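Glucokinase (Leishmania braziliensis MHOM/BR/75/M2904, PDB 6EDI) probably phosphorylates D-glucose at the expense of ATP, as glucokinases of the actin-like ATPase superfamily do, and is seen here as a dimer in an open conformation. Local coordinates at residues M181-Q186 with R387-R392; R202-V207 with M339-L344; K19-E24 with I70-K75. One frame throughout, in Å; residues are numbered along the deposited sequence.

Contact 1: residues M181-Q186 with R387-R392; sequences MWKGTQ and RTTFLR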
# COMPACT_ATOMS: atom_id res chain seq x y z
N MET A 181 -2.57 22.71 -1.00
CA MET A 181 -3.47 22.91 -2.12
C MET A 181 -4.89 23.07 -1.57
O MET A 181 -5.60 24.03 -1.92
CB MET A 181 -3.39 21.74 -3.10
CG MET A 181 -2.03 21.60 -3.72
SD MET A 181 -1.75 20.13 -4.73
CE MET A 181 -3.20 20.16 -5.78
N TRP A 182 -5.29 22.13 -0.72
CA TRP A 182 -6.55 22.21 -0.01
C TRP A 182 -6.57 21.33 1.24
O TRP A 182 -5.93 20.27 1.30
CB TRP A 182 -7.74 21.90 -0.92
CG TRP A 182 -7.69 20.56 -1.58
CD1 TRP A 182 -7.93 19.34 -1.00
CD2 TRP A 182 -7.41 20.30 -2.96
NE1 TRP A 182 -7.80 18.34 -1.94
CE2 TRP A 182 -7.49 18.90 -3.15
CE3 TRP A 182 -7.10 21.11 -4.06
CZ2 TRP A 182 -7.26 18.30 -4.39
CZ3 TRP A 182 -6.88 20.52 -5.29
CH2 TRP A 182 -6.97 19.13 -5.46
N LYS A 183 -7.30 21.79 2.24
CA LYS A 183 -7.33 21.12 3.52
C LYS A 183 -8.48 20.13 3.49
O LYS A 183 -9.58 20.46 3.06
CB LYS A 183 -7.51 22.14 4.63
CG LYS A 183 -7.65 21.57 6.02
CD LYS A 183 -7.88 22.69 7.02
CE LYS A 183 -8.47 22.14 8.29
NZ LYS A 183 -8.55 23.15 9.39
N GLY A 184 -8.22 18.90 3.93
CA GLY A 184 -9.25 17.88 3.97
C GLY A 184 -10.13 17.99 5.20
O GLY A 184 -9.74 18.56 6.21
N THR A 185 -11.32 17.40 5.12
CA THR A 185 -12.29 17.47 6.20
C THR A 185 -11.83 16.77 7.48
O THR A 185 -12.35 17.03 8.56
CB THR A 185 -13.60 16.81 5.79
OG1 THR A 185 -13.32 15.50 5.29
CG2 THR A 185 -14.30 17.60 4.72
N GLN A 186 -10.87 15.86 7.34
CA GLN A 186 -10.43 15.03 8.45
C GLN A 186 -9.17 15.55 9.12
O GLN A 186 -8.66 14.94 10.07
CB GLN A 186 -10.17 13.60 7.94
CG GLN A 186 -10.19 12.52 9.03
CD GLN A 186 -9.89 11.13 8.48
OE1 GLN A 186 -9.22 10.97 7.47
NE2 GLN A 186 -10.41 10.12 9.16
N ARG A 387 -11.67 13.95 2.57
CA ARG A 387 -11.07 13.86 3.90
C ARG A 387 -9.60 14.23 3.87
O ARG A 387 -9.02 14.61 4.89
CB ARG A 387 -11.22 12.46 4.48
CG ARG A 387 -12.67 11.99 4.62
CD ARG A 387 -12.70 10.56 5.14
NE ARG A 387 -14.06 10.06 5.34
CZ ARG A 387 -14.33 8.88 5.88
NH1 ARG A 387 -13.34 8.10 6.28
NH2 ARG A 387 -15.59 8.48 6.03
N THR A 388 -9.00 14.12 2.69
CA THR A 388 -7.55 14.21 2.52
C THR A 388 -7.04 15.63 2.23
O THR A 388 -7.56 16.32 1.36
CB THR A 388 -7.07 13.24 1.41
OG1 THR A 388 -7.41 11.89 1.78
CG2 THR A 388 -5.56 13.33 1.20
N THR A 389 -6.02 16.04 2.98
CA THR A 389 -5.35 17.32 2.78
C THR A 389 -4.30 17.14 1.68
O THR A 389 -3.46 16.24 1.78
CB THR A 389 -4.68 17.76 4.10
OG1 THR A 389 -5.69 18.03 5.08
CG2 THR A 389 -3.82 19.01 3.90
N PHE A 390 -4.36 17.97 0.63
CA PHE A 390 -3.39 17.89 -0.46
C PHE A 390 -2.33 18.96 -0.33
O PHE A 390 -2.64 20.10 0.03
CB PHE A 390 -4.05 18.01 -1.83
CG PHE A 390 -4.55 16.71 -2.39
CD1 PHE A 390 -5.49 15.95 -1.69
CD2 PHE A 390 -4.11 16.25 -3.62
CE1 PHE A 390 -5.96 14.75 -2.22
CE2 PHE A 390 -4.56 15.07 -4.15
CZ PHE A 390 -5.49 14.31 -3.45
N LEU A 391 -1.09 18.56 -0.58
CA LEU A 391 0.06 19.46 -0.51
C LEU A 391 0.85 19.40 -1.81
O LEU A 391 0.80 18.41 -2.53
CB LEU A 391 0.98 19.08 0.66
CG LEU A 391 0.42 18.95 2.08
CD1 LEU A 391 1.55 18.59 3.03
CD2 LEU A 391 -0.27 20.23 2.53
N ARG A 392 1.61 20.47 -2.08
CA ARG A 392 2.39 20.66 -3.29
C ARG A 392 3.79 21.09 -2.93
O ARG A 392 3.95 22.04 -2.17
CB ARG A 392 1.82 21.85 -4.01
CG ARG A 392 1.18 21.61 -5.30
CD ARG A 392 0.58 22.92 -5.69
NE ARG A 392 1.63 23.92 -5.79
CZ ARG A 392 1.49 25.19 -5.46
NH1 ARG A 392 0.32 25.62 -5.02
NH2 ARG A 392 2.51 26.02 -5.59
O HOH W 1 -9.09 16.00 -0.73
O HOH W 2 -10.54 8.38 6.46
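Two consecutive residues, Met181 and Trp182, face one residue, Phe390, a classic beta bulge at the edge of the larger domain's mixed sheet. Phe390 O receives both amides: Met181 N lies 2.8 Å away but 36° out of the carbonyl plane, while the bond from Trp182 N is weak. The return bond, Phe390 N to Trp182 O (2.9 Å), runs nearly along the C=O axis. Just beyond the bulge a side chain takes over: Gly184 N donates to Thr389 OG1 in a nearly straight 2.9 Å bond.

Trp182 CG sits between its backbone N and carbonyl carbon (chi1 57°), so the indole lies alongside Phe390. The Phe390 ring and the Trp182 five-membered ring, near parallel with planes 30° apart, are slid until they barely overlap; Phe390 CB makes a CH-pi contact over the face of the Trp182 five-membered ring, 3.9 Å from its centroid. Helix 363-373 also packs on both aromatics. Met181, bent at chi3, crosses Arg392 at about a right angle, with SD 3.3 Å from Arg392 CG. At the far end, one water accepts from Arg387 NH1 and donates to Gln186 OE1. A second accepts from Trp182 NE1 at 2.9 Å and donates to Thr388 O at 2.6 Å.

Contact 2: residues R202-V207 with M339-L344; sequences RGRCMV and MQFLPL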
# COMPACT_ATOMS: atom_id res chain seq x y z
N ARG A 202 0.03 12.52 12.05
CA ARG A 202 -0.03 11.09 12.35
C ARG A 202 -1.10 10.37 11.53
O ARG A 202 -2.21 10.09 12.02
CB ARG A 202 -0.29 10.87 13.84
CG ARG A 202 0.76 11.50 14.73
CD ARG A 202 1.40 10.48 15.64
NE ARG A 202 2.56 11.04 16.32
CZ ARG A 202 2.61 11.29 17.62
NH1 ARG A 202 1.57 11.00 18.40
NH2 ARG A 202 3.70 11.82 18.15
N GLY A 203 -0.75 10.07 10.29
CA GLY A 203 -1.63 9.35 9.38
C GLY A 203 -0.88 9.04 8.10
O GLY A 203 0.30 9.40 7.96
N ARG A 204 -1.54 8.38 7.17
CA ARG A 204 -0.86 8.04 5.93
C ARG A 204 -0.65 9.27 5.08
O ARG A 204 -1.50 10.17 5.03
CB ARG A 204 -1.65 7.02 5.11
CG ARG A 204 -1.52 5.59 5.60
CD ARG A 204 -2.48 4.68 4.85
NE ARG A 204 -2.33 3.29 5.25
CZ ARG A 204 -3.13 2.32 4.84
NH1 ARG A 204 -4.12 2.63 4.00
NH2 ARG A 204 -2.94 1.07 5.23
N CYS A 205 0.48 9.27 4.40
CA CYS A 205 0.77 10.27 3.39
C CYS A 205 1.02 9.56 2.06
O CYS A 205 1.95 8.77 1.92
CB CYS A 205 2.00 11.08 3.82
SG CYS A 205 2.51 12.28 2.60
N MET A 206 0.17 9.83 1.07
CA MET A 206 0.35 9.29 -0.27
C MET A 206 1.19 10.26 -1.09
O MET A 206 0.86 11.44 -1.20
CB MET A 206 -1.01 9.03 -0.93
CG MET A 206 -0.91 8.52 -2.36
SD MET A 206 -0.18 6.88 -2.43
CE MET A 206 0.53 6.96 -4.08
N VAL A 207 2.29 9.75 -1.65
CA VAL A 207 3.23 10.61 -2.37
C VAL A 207 3.24 10.27 -3.86
O VAL A 207 3.43 9.11 -4.22
CB VAL A 207 4.64 10.45 -1.84
CG1 VAL A 207 5.59 11.40 -2.54
CG2 VAL A 207 4.66 10.68 -0.31
N MET A 339 -8.68 7.10 -2.59
CA MET A 339 -9.66 6.10 -2.18
C MET A 339 -8.99 4.81 -1.66
O MET A 339 -9.40 4.30 -0.62
CB MET A 339 -10.63 5.78 -3.33
CG MET A 339 -11.74 4.80 -2.92
SD MET A 339 -12.83 5.46 -1.66
CE MET A 339 -12.60 4.27 -0.35
N GLN A 340 -7.99 4.27 -2.34
CA GLN A 340 -7.47 2.97 -1.88
C GLN A 340 -6.79 3.04 -0.53
O GLN A 340 -6.92 2.12 0.27
CB GLN A 340 -6.46 2.40 -2.87
CG GLN A 340 -7.02 2.04 -4.21
CD GLN A 340 -5.91 1.65 -5.14
OE1 GLN A 340 -5.36 2.49 -5.87
NE2 GLN A 340 -5.51 0.38 -5.08
N PHE A 341 -6.06 4.11 -0.29
CA PHE A 341 -5.26 4.23 0.92
C PHE A 341 -5.87 5.09 2.04
O PHE A 341 -5.35 5.10 3.18
CB PHE A 341 -3.89 4.81 0.53
CG PHE A 341 -3.12 3.96 -0.43
CD1 PHE A 341 -2.78 2.65 -0.08
CD2 PHE A 341 -2.70 4.47 -1.66
CE1 PHE A 341 -2.03 1.85 -0.94
CE2 PHE A 341 -1.95 3.68 -2.54
CZ PHE A 341 -1.63 2.36 -2.19
N LEU A 342 -6.95 5.81 1.71
CA LEU A 342 -7.58 6.79 2.64
C LEU A 342 -6.55 7.59 3.47
O LEU A 342 -6.55 7.55 4.70
CB LEU A 342 -8.65 6.13 3.52
CG LEU A 342 -9.85 5.53 2.79
CD1 LEU A 342 -10.78 4.77 3.76
CD2 LEU A 342 -10.64 6.61 2.05
N PRO A 343 -5.67 8.33 2.78
CA PRO A 343 -4.55 9.00 3.45
C PRO A 343 -4.99 10.26 4.17
O PRO A 343 -5.96 10.90 3.76
CB PRO A 343 -3.60 9.35 2.28
CG PRO A 343 -4.52 9.53 1.09
CD PRO A 343 -5.62 8.49 1.32
N LEU A 344 -4.28 10.62 5.24
CA LEU A 344 -4.46 11.91 5.90
C LEU A 344 -4.04 13.02 4.94
O LEU A 344 -4.70 14.06 4.82
CB LEU A 344 -3.59 11.98 7.17
CG LEU A 344 -3.68 13.21 8.06
CD1 LEU A 344 -5.14 13.54 8.38
CD2 LEU A 344 -2.83 13.05 9.35
O HOH W 3 -7.00 2.14 2.97
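Arg204 NH1 donates to Phe341 O, the carbonyl of the last helical residue, over 2.9 Å and at 153°. This is the turn from helix 317-341 into strand 345-348, set against the start of strand 205-210 in the same mixed sheet; Leu342 leaves the helix with positive phi. The oxygen lies only 10° out of the guanidinium plane, whereas the nitrogen approaches from above the carbonyl plane. A water that accepts weakly from NH1 donates to Gln340 O at 2.7 Å, so NH1 reaches one carbonyl directly and a second, weakly, through water. The positive guanidinium probably interacts favourably with the partial negative charge of this helix end. Arg204 reaches across with its chain extended from CG to NE. NE is held by His220, and NH2 by Ala232 O of the second subunit, which places the guanidinium at the dimer interface.

The backbone link, Leu344 N to Arg204 O, is 2.8 Å long but bent to 120° and therefore weak. Leu344 CB rests against that oxygen, and CD2 lies 3.8 Å from Gly203 N. On strand 205-210, Met206 CB meets Pro343 CG at 4.1 Å. Met206, bent at chi2, makes an oblique Met-aromatic contact in which SD stands 3.6 Å from Phe341 CD2.

Contact 3: residues K19-E24 with I70-K75; sequences KEIALE and IYVRFK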
# COMPACT_ATOMS: atom_id res chain seq x y z
N LYS A 19 25.90 20.72 1.52
CA LYS A 19 27.18 21.09 0.93
C LYS A 19 27.76 19.92 0.16
O LYS A 19 27.94 18.82 0.69
CB LYS A 19 28.16 21.52 2.02
CG LYS A 19 28.63 22.96 1.97
CD LYS A 19 27.74 23.90 2.78
CE LYS A 19 28.30 25.33 2.79
NZ LYS A 19 27.52 26.23 3.69
N GLU A 20 28.07 20.14 -1.11
CA GLU A 20 28.81 19.14 -1.87
C GLU A 20 30.28 19.48 -1.69
O GLU A 20 30.66 20.63 -1.80
CB GLU A 20 28.42 19.19 -3.34
CG GLU A 20 29.24 18.26 -4.21
CD GLU A 20 28.88 18.40 -5.68
OE1 GLU A 20 27.73 18.76 -5.99
OE2 GLU A 20 29.78 18.14 -6.50
N ILE A 21 31.10 18.47 -1.40
CA ILE A 21 32.53 18.68 -1.18
C ILE A 21 33.35 17.66 -1.96
O ILE A 21 32.88 16.57 -2.28
CB ILE A 21 32.92 18.54 0.31
CG1 ILE A 21 32.45 17.19 0.85
CG2 ILE A 21 32.34 19.69 1.13
CD1 ILE A 21 33.14 16.79 2.13
N ALA A 22 34.59 18.03 -2.26
CA ALA A 22 35.52 17.07 -2.84
C ALA A 22 35.81 15.99 -1.82
O ALA A 22 35.86 16.27 -0.63
CB ALA A 22 36.81 17.77 -3.25
N LEU A 23 36.05 14.76 -2.27
CA LEU A 23 36.38 13.68 -1.34
C LEU A 23 37.56 14.03 -0.42
O LEU A 23 37.57 13.68 0.77
CB LEU A 23 36.66 12.37 -2.07
CG LEU A 23 37.35 11.26 -1.27
CD1 LEU A 23 36.50 10.81 -0.09
CD2 LEU A 23 37.63 10.08 -2.17
N GLU A 24 38.55 14.72 -0.98
CA GLU A 24 39.73 15.09 -0.21
C GLU A 24 39.38 16.05 0.93
O GLU A 24 40.09 16.11 1.94
CB GLU A 24 40.80 15.70 -1.13
CG GLU A 24 41.20 14.82 -2.32
CD GLU A 24 40.12 14.72 -3.41
OE1 GLU A 24 39.47 15.74 -3.71
OE2 GLU A 24 39.91 13.61 -3.95
N ILE A 70 26.22 16.51 4.01
CA ILE A 70 27.47 16.72 3.29
C ILE A 70 27.63 15.53 2.37
O ILE A 70 27.47 14.40 2.81
CB ILE A 70 28.66 16.72 4.24
CG1 ILE A 70 28.59 17.91 5.19
CG2 ILE A 70 29.96 16.79 3.44
CD1 ILE A 70 28.56 19.23 4.52
N TYR A 71 27.97 15.74 1.10
CA TYR A 71 28.18 14.60 0.23
C TYR A 71 29.30 14.86 -0.76
O TYR A 71 29.59 16.00 -1.11
CB TYR A 71 26.89 14.22 -0.52
CG TYR A 71 26.39 15.28 -1.47
CD1 TYR A 71 26.89 15.37 -2.78
CD2 TYR A 71 25.44 16.20 -1.08
CE1 TYR A 71 26.44 16.34 -3.64
CE2 TYR A 71 24.98 17.17 -1.95
CZ TYR A 71 25.49 17.24 -3.22
OH TYR A 71 25.02 18.21 -4.07
N VAL A 72 29.92 13.76 -1.20
CA VAL A 72 30.90 13.78 -2.27
C VAL A 72 30.22 13.24 -3.51
O VAL A 72 29.52 12.22 -3.45
CB VAL A 72 32.09 12.87 -1.92
CG1 VAL A 72 33.07 12.79 -3.08
CG2 VAL A 72 32.77 13.37 -0.67
N ARG A 73 30.37 13.91 -4.64
CA ARG A 73 29.81 13.37 -5.87
C ARG A 73 30.86 12.49 -6.54
O ARG A 73 31.92 12.97 -6.93
CB ARG A 73 29.35 14.47 -6.82
CG ARG A 73 28.77 13.95 -8.13
CD ARG A 73 28.40 15.09 -9.06
NE ARG A 73 27.54 16.08 -8.42
CZ ARG A 73 26.21 16.00 -8.37
NH1 ARG A 73 25.60 14.95 -8.91
NH2 ARG A 73 25.50 16.94 -7.76
N PHE A 74 30.57 11.20 -6.63
CA PHE A 74 31.44 10.27 -7.33
C PHE A 74 30.88 10.09 -8.73
O PHE A 74 29.69 10.32 -8.95
CB PHE A 74 31.52 8.93 -6.60
CG PHE A 74 32.27 8.99 -5.30
CD1 PHE A 74 33.64 8.77 -5.26
CD2 PHE A 74 31.61 9.26 -4.11
CE1 PHE A 74 34.35 8.82 -4.06
CE2 PHE A 74 32.30 9.32 -2.90
CZ PHE A 74 33.67 9.09 -2.88
N LYS A 75 31.72 9.68 -9.67
CA LYS A 75 31.27 9.47 -11.03
C LYS A 75 31.29 8.00 -11.36
O LYS A 75 32.32 7.33 -11.21
CB LYS A 75 32.13 10.26 -12.03
CG LYS A 75 31.82 11.76 -12.05
CD LYS A 75 32.47 12.50 -10.88
CE LYS A 75 31.71 13.78 -10.53
NZ LYS A 75 32.44 14.61 -9.51
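Glu20 holds CG anti to its backbone N (chi1 175°) and extends fully, while Tyr71 takes the crowded rotamer with CG between N and the carbonyl carbon (chi1 65°). Together these torsions swing the phenol ring back beneath the Glu20 backbone, so that Glu20 CA lies over the ring centre and Glu20 CG comes within 3.4 Å of Tyr71 CE1. Arg73, bent at chi3, brings NH2 to Glu20 OE1 in a salt bridge whose hydrogen bond is weak at 3.4 Å; the carboxylate and guanidinium planes stand 64° apart. Arg53 adds a cation-pi contact to the Tyr71 ring.

The backbones form a parallel ladder that adds strand 16-20 to the edge of the mixed sheet of the smaller domain, beside strand 67-75. Tyr71 N donates to Lys19 O at 3.1 Å, and Tyr71 O accepts from Ile21 N at 2.9 Å, in the carbonyl plane, so one residue supplies both bonds. Ile21 and Ile70 turn to helix 26-32 and cross at about a right angle, with Ile21 CD1 pressed to 3.4 Å from Ile70 CG2. Further along, Leu23 CB packs 3.8 Å from Val72 CG1, and Leu23 CD2 approaches Phe74 CE1 at 4.0 Å, next to helix 84-98.

How the contacts relate
Contacts 1 and 2 are buried and serve the same mixed sheet, contact 1 at its edge strand 178-182 and contact 2 where helix 317-341 passes into strand 345-348. They touch directly: Thr388 OG1 lies 2.6 Å from Pro343 O and Thr389 N lies 3.0 Å from Leu344 O, both probable hydrogen bonds. Contact 3 belongs to the other six-stranded sheet, on the opposite side of the chain's centre; its centre is about 38 Å from that of contact 1. It is more exposed and includes a surface ion pair beside a parallel ladder, whereas contact 1 relies on a bulged antiparallel pair and contact 2 on a guanidinium-to-carbonyl bond. Of the three, contact 2 alone meets the second subunit.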